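Local atomic coordinates of sugar-binding transport ATP-binding protein (Pyrococcus horikoshii, PDB entry 1V43), a protein that probably binds and hydrolyses ATP to drive sugar uptake, as the nucleotide-binding subunit of an ABC transporter. Residues 312-317 / 347-352; 324-329 / 337-342. All coordinates share one frame; numbering follows the deposited sequence.

Interaction 1 of 2, residues 312-317 / 347-352; sequences GKVDFV and PGREVK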
loop_
_atom_site.group_PDB
_atom_site.type_symbol
_atom_site.label_atom_id
_atom_site.label_comp_id
_atom_site.label_asym_id
_atom_site.label_seq_id
_atom_site.Cartn_x
_atom_site.Cartn_y
_atom_site.Cartn_z
ATOM N N GLY A 312 0.753 11.461 25.988
ATOM C CA GLY A 312 -0.529 10.901 25.623
ATOM C C GLY A 312 -0.540 9.403 25.768
ATOM O O GLY A 312 0.501 8.789 25.990
ATOM N N LYS A 313 -1.719 8.807 25.654
ATOM C CA LYS A 313 -1.847 7.362 25.763
ATOM C C LYS A 313 -2.046 6.743 24.394
ATOM O O LYS A 313 -2.751 7.291 23.543
ATOM C CB LYS A 313 -3.030 6.976 26.664
ATOM C CG LYS A 313 -2.768 7.177 28.149
ATOM C CD LYS A 313 -3.940 6.705 28.992
ATOM C CE LYS A 313 -3.653 6.864 30.477
ATOM N NZ LYS A 313 -4.800 6.398 31.305
ATOM N N VAL A 314 -1.403 5.600 24.193
ATOM C CA VAL A 314 -1.507 4.862 22.949
ATOM C C VAL A 314 -2.871 4.198 22.892
ATOM O O VAL A 314 -3.209 3.399 23.757
ATOM C CB VAL A 314 -0.453 3.752 22.868
ATOM C CG1 VAL A 314 -0.626 2.981 21.576
ATOM C CG2 VAL A 314 0.940 4.348 22.964
ATOM N N ASP A 315 -3.646 4.527 21.872
ATOM C CA ASP A 315 -4.970 3.955 21.693
ATOM C C ASP A 315 -4.940 2.666 20.860
ATOM O O ASP A 315 -5.772 1.779 21.042
ATOM C CB ASP A 315 -5.868 4.974 21.009
ATOM C CG ASP A 315 -7.285 4.486 20.858
ATOM O OD1 ASP A 315 -7.948 4.261 21.891
ATOM O OD2 ASP A 315 -7.733 4.331 19.709
ATOM N N PHE A 316 -3.995 2.573 19.933
ATOM C CA PHE A 316 -3.886 1.388 19.083
ATOM C C PHE A 316 -2.539 1.350 18.378
ATOM O O PHE A 316 -1.914 2.390 18.131
ATOM C CB PHE A 316 -5.000 1.370 18.041
ATOM C CG PHE A 316 -5.078 0.086 17.255
ATOM C CD1 PHE A 316 -5.540 -1.090 17.852
ATOM C CD2 PHE A 316 -4.713 0.055 15.911
ATOM C CE1 PHE A 316 -5.644 -2.282 17.124
ATOM C CE2 PHE A 316 -4.814 -1.135 15.167
ATOM C CZ PHE A 316 -5.279 -2.303 15.779
ATOM N N VAL A 317 -2.106 0.145 18.041
ATOM C CA VAL A 317 -0.828 -0.042 17.393
ATOM C C VAL A 317 -0.901 -0.931 16.156
ATOM O O VAL A 317 -1.476 -2.012 16.191
ATOM C CB VAL A 317 0.195 -0.686 18.369
ATOM C CG1 VAL A 317 1.550 -0.867 17.672
ATOM C CG2 VAL A 317 0.315 0.164 19.627
ATOM N N PRO A 347 -1.310 -0.981 23.914
ATOM C CA PRO A 347 -2.332 0.046 24.111
ATOM C C PRO A 347 -2.479 0.353 25.591
ATOM O O PRO A 347 -2.253 -0.514 26.435
ATOM C CB PRO A 347 -3.587 -0.602 23.538
ATOM C CG PRO A 347 -3.052 -1.502 22.479
ATOM C CD PRO A 347 -1.864 -2.123 23.164
ATOM N N GLY A 348 -2.862 1.589 25.895
ATOM C CA GLY A 348 -3.035 1.999 27.276
ATOM C C GLY A 348 -1.791 2.658 27.842
ATOM O O GLY A 348 -1.883 3.518 28.719
ATOM N N ARG A 349 -0.622 2.260 27.349
ATOM C CA ARG A 349 0.606 2.852 27.847
ATOM C C ARG A 349 0.667 4.316 27.426
ATOM O O ARG A 349 0.122 4.704 26.391
ATOM C CB ARG A 349 1.832 2.101 27.323
ATOM C CG ARG A 349 2.505 2.737 26.124
ATOM C CD ARG A 349 4.028 2.757 26.291
ATOM N NE ARG A 349 4.604 1.417 26.398
ATOM C CZ ARG A 349 5.910 1.160 26.437
ATOM N NH1 ARG A 349 6.791 2.155 26.380
ATOM N NH2 ARG A 349 6.338 -0.094 26.522
ATOM N N GLU A 350 1.326 5.125 28.243
ATOM C CA GLU A 350 1.470 6.548 27.982
ATOM C C GLU A 350 2.815 6.772 27.298
ATOM O O GLU A 350 3.778 6.056 27.571
ATOM C CB GLU A 350 1.409 7.312 29.306
ATOM C CG GLU A 350 0.622 8.596 29.256
ATOM C CD GLU A 350 0.437 9.200 30.630
ATOM O OE1 GLU A 350 1.459 9.483 31.298
ATOM O OE2 GLU A 350 -0.731 9.388 31.043
ATOM N N VAL A 351 2.876 7.752 26.401
ATOM C CA VAL A 351 4.110 8.049 25.674
ATOM C C VAL A 351 4.328 9.550 25.524
ATOM O O VAL A 351 3.371 10.318 25.490
ATOM C CB VAL A 351 4.096 7.421 24.251
ATOM C CG1 VAL A 351 3.996 5.912 24.346
ATOM C CG2 VAL A 351 2.923 7.974 23.435
ATOM N N LYS A 352 5.589 9.967 25.462
ATOM C CA LYS A 352 5.909 11.375 25.269
ATOM C C LYS A 352 6.097 11.534 23.774
ATOM O O LYS A 352 7.119 11.135 23.230
ATOM C CB LYS A 352 7.214 11.767 25.972
ATOM C CG LYS A 352 7.083 12.110 27.441
ATOM C CD LYS A 352 8.457 12.396 28.062
ATOM C CE LYS A 352 8.379 12.497 29.587
ATOM N NZ LYS A 352 9.732 12.528 30.224
#
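Pro347 lies against the backbone of Val314 and Asp315, its CB 4.0 Å from Val314 O and about as far from Asp315 O. Next along the loop, Gly348 N gives a nearly straight hydrogen bond to Val314 O (N-H...O 175°). At phi 94° a CB on Gly348 would jam against the carbonyl oxygen of Pro347. The chain then swings into pairing: Arg349 O takes the N-H of Val314 at 2.8 Å and also lies 3.4 Å from Lys313 CA in a CA-H...O contact. Arg349 CB points away from the strand, yet its CG passes 3.9 Å from Val314 CG2.

Glu350 faces Lys313 as a non-hydrogen-bonded antiparallel pair. Its CG lies 3.3 Å from Gly312 O and meets Lys313 CG, the two chains crossing obliquely. The lysine is extended beyond CG, and Glu350 OE2 stays 5.1 Å from Lys313 NZ, too far for a salt bridge, so any attraction between the two charges is probably weak. Val351 forms the hydrogen-bonded pair with Gly312, its N and O both used. The Val351 and Val314 side chains cross at about a right angle, and Val351 CG1, anti to its own carbonyl carbon (chi1 -62°), touches Val314 CG2 at 3.7 Å.

Within the TOBE domain's antiparallel sheet, the pairing joins strand 350-356 to strand 307-319, whose other edge is taken by strand 323-330; there Asp315 and Phe316 both face His327 in a classic beta bulge. Ile345 packs on Val314, and Val328 of strand 323-330 on Val351, while Asp315 forms a salt bridge with Lys186 on helix 174-191 of the second subunit.

Interaction 2 of 2, residues 324-329 / 337-342; sequences TILHVK and VKLPGH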
loop_
_atom_site.group_PDB
_atom_site.type_symbol
_atom_site.label_atom_id
_atom_site.label_comp_id
_atom_site.label_asym_id
_atom_site.label_seq_id
_atom_site.Cartn_x
_atom_site.Cartn_y
_atom_site.Cartn_z
ATOM N N THR A 324 6.056 0.716 12.569
ATOM C CA THR A 324 5.125 0.556 13.678
ATOM C C THR A 324 4.332 1.845 13.781
ATOM O O THR A 324 4.893 2.881 14.133
ATOM C CB THR A 324 5.872 0.323 15.018
ATOM O OG1 THR A 324 6.439 -0.989 15.031
ATOM C CG2 THR A 324 4.929 0.489 16.198
ATOM N N ILE A 325 3.042 1.795 13.461
ATOM C CA ILE A 325 2.220 3.000 13.529
ATOM C C ILE A 325 1.389 3.094 14.802
ATOM O O ILE A 325 0.517 2.258 15.065
ATOM C CB ILE A 325 1.276 3.104 12.329
ATOM C CG1 ILE A 325 2.086 2.970 11.046
ATOM C CG2 ILE A 325 0.548 4.472 12.349
ATOM C CD1 ILE A 325 1.251 3.012 9.798
ATOM N N LEU A 326 1.650 4.133 15.582
ATOM C CA LEU A 326 0.931 4.336 16.834
ATOM C C LEU A 326 -0.187 5.358 16.697
ATOM O O LEU A 326 0.011 6.432 16.120
ATOM C CB LEU A 326 1.884 4.836 17.917
ATOM C CG LEU A 326 3.215 4.118 18.101
ATOM C CD1 LEU A 326 4.000 4.840 19.201
ATOM C CD2 LEU A 326 2.988 2.655 18.451
ATOM N N HIS A 327 -1.360 5.018 17.225
ATOM C CA HIS A 327 -2.494 5.935 17.225
ATOM C C HIS A 327 -2.493 6.440 18.661
ATOM O O HIS A 327 -2.880 5.718 19.580
ATOM C CB HIS A 327 -3.803 5.209 16.907
ATOM C CG HIS A 327 -3.795 4.485 15.591
ATOM N ND1 HIS A 327 -4.946 4.015 14.996
ATOM C CD2 HIS A 327 -2.776 4.111 14.779
ATOM C CE1 HIS A 327 -4.638 3.385 13.875
ATOM N NE2 HIS A 327 -3.327 3.428 13.721
ATOM N N VAL A 328 -2.010 7.668 18.848
ATOM C CA VAL A 328 -1.906 8.266 20.167
ATOM C C VAL A 328 -2.939 9.351 20.379
ATOM O O VAL A 328 -3.155 10.192 19.504
ATOM C CB VAL A 328 -0.522 8.910 20.387
ATOM C CG1 VAL A 328 -0.354 9.270 21.857
ATOM C CG2 VAL A 328 0.573 7.979 19.933
ATOM N N LYS A 329 -3.567 9.330 21.550
ATOM C CA LYS A 329 -4.569 10.327 21.888
ATOM C C LYS A 329 -3.906 11.597 22.395
ATOM O O LYS A 329 -3.264 11.588 23.436
ATOM C CB LYS A 329 -5.519 9.803 22.967
ATOM C CG LYS A 329 -6.516 8.752 22.502
ATOM C CD LYS A 329 -7.519 8.460 23.615
ATOM C CE LYS A 329 -8.523 7.379 23.236
ATOM N NZ LYS A 329 -9.477 7.109 24.354
ATOM N N VAL A 337 1.455 8.255 14.734
ATOM C CA VAL A 337 2.892 8.454 14.798
ATOM C C VAL A 337 3.545 7.246 14.121
ATOM O O VAL A 337 3.272 6.093 14.470
ATOM C CB VAL A 337 3.381 8.558 16.253
ATOM C CG1 VAL A 337 4.904 8.590 16.291
ATOM C CG2 VAL A 337 2.812 9.822 16.901
ATOM N N LYS A 338 4.407 7.508 13.146
ATOM C CA LYS A 338 5.054 6.421 12.434
ATOM C C LYS A 338 6.488 6.194 12.886
ATOM O O LYS A 338 7.331 7.072 12.750
ATOM C CB LYS A 338 5.019 6.694 10.931
ATOM C CG LYS A 338 5.685 5.618 10.100
ATOM C CD LYS A 338 5.589 5.955 8.626
ATOM C CE LYS A 338 6.326 4.935 7.778
ATOM N NZ LYS A 338 6.146 5.191 6.330
ATOM N N LEU A 339 6.754 5.008 13.422
ATOM C CA LEU A 339 8.088 4.659 13.884
ATOM C C LEU A 339 8.685 3.558 13.009
ATOM O O LEU A 339 8.003 2.596 12.662
ATOM C CB LEU A 339 8.032 4.152 15.318
ATOM C CG LEU A 339 7.388 5.061 16.363
ATOM C CD1 LEU A 339 7.259 4.290 17.672
ATOM C CD2 LEU A 339 8.231 6.324 16.542
ATOM N N PRO A 340 9.969 3.691 12.638
ATOM C CA PRO A 340 10.637 2.682 11.804
ATOM C C PRO A 340 10.799 1.384 12.587
ATOM O O PRO A 340 10.924 1.411 13.812
ATOM C CB PRO A 340 11.994 3.321 11.493
ATOM C CG PRO A 340 11.698 4.816 11.571
ATOM C CD PRO A 340 10.805 4.896 12.793
ATOM N N GLY A 341 10.783 0.252 11.890
ATOM C CA GLY A 341 10.963 -1.022 12.564
ATOM C C GLY A 341 9.757 -1.538 13.326
ATOM O O GLY A 341 8.668 -0.960 13.256
ATOM N N HIS A 342 9.968 -2.621 14.071
ATOM C CA HIS A 342 8.916 -3.279 14.849
ATOM C C HIS A 342 9.024 -2.853 16.313
ATOM O O HIS A 342 10.038 -3.098 16.967
ATOM C CB HIS A 342 9.075 -4.809 14.717
ATOM C CG HIS A 342 7.827 -5.594 15.007
ATOM N ND1 HIS A 342 6.626 -5.356 14.369
ATOM C CD2 HIS A 342 7.608 -6.646 15.835
ATOM C CE1 HIS A 342 5.724 -6.225 14.792
ATOM N NE2 HIS A 342 6.293 -7.018 15.682
#
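Thr324 and Leu339 face each other as a hydrogen-bonded pair near the open end of the hairpin formed by strands 323-330 and 333-340, and the threonine side chain reaches past the end of the partner strand. Its CB lies 3.5 Å from Gly341 O and somewhat farther from Leu339 O. OG1, anti to the threonine's carbonyl carbon (chi1 -72°), donates a hydrogen bond to Gly341 O at 2.8 Å, tilted 17° from the carbonyl plane. Thr324 OG1 also lies 3.4 Å from His342 CA and is hydrogen-bonded with Ile343 N, so it grips the chain beyond the strand at two points. Gly341 has phi 77°, a positive value that by itself favours glycine.

Backbone bonds pair Thr324 with Leu339 and Leu326 with Val337 in both directions. Between them Ile325 CA meets Val337 O at 3.4 Å, a CA-H...O contact beside the non-hydrogen-bonded pair of Ile325 and Lys338. On the face shared with Thr324, Leu326 CD1 touches Leu339 CD1 at 3.6 Å, the two side chains lying obliquely to each other. Farther along, Val328 CG2 approaches Val337 CG2 at 4.2 Å. Met293, Thr294 and Val295 pack on this apolar face. Lys338 sends its extended chain away, to Asp323 and Thr322 of the second subunit.

An alanine in place of Thr324 would probably leave Gly341 O and Ile343 N without their hydroxyl partner and let the chain after Pro340 shift more easily. The contact thus combines aliphatic packing on one face of a regular hairpin with one hydroxyl bonded to two backbone groups, which probably helps to hold the chain where it leaves the strand.

Interactions 1 and 2 belong to one antiparallel sheet of the TOBE domain, their centres about 10 Å apart. Along the chain the hairpin of 324-329 and 337-342 lies wholly between 312-317 and 347-352. They meet where strands 307-319 and 323-330 run side by side: probable hydrogen bonds link Asp315 N to His327 O at 2.7 Å and Phe316 O to His327 N at 2.8 Å, and the Phe316 and His327 rings meet edge-to-face. Both contacts lie away from the ATP site, which includes Lys50 and Thr51. Both also touch the second subunit, Phe316 packing on its Ala182 and His327 on its Val178.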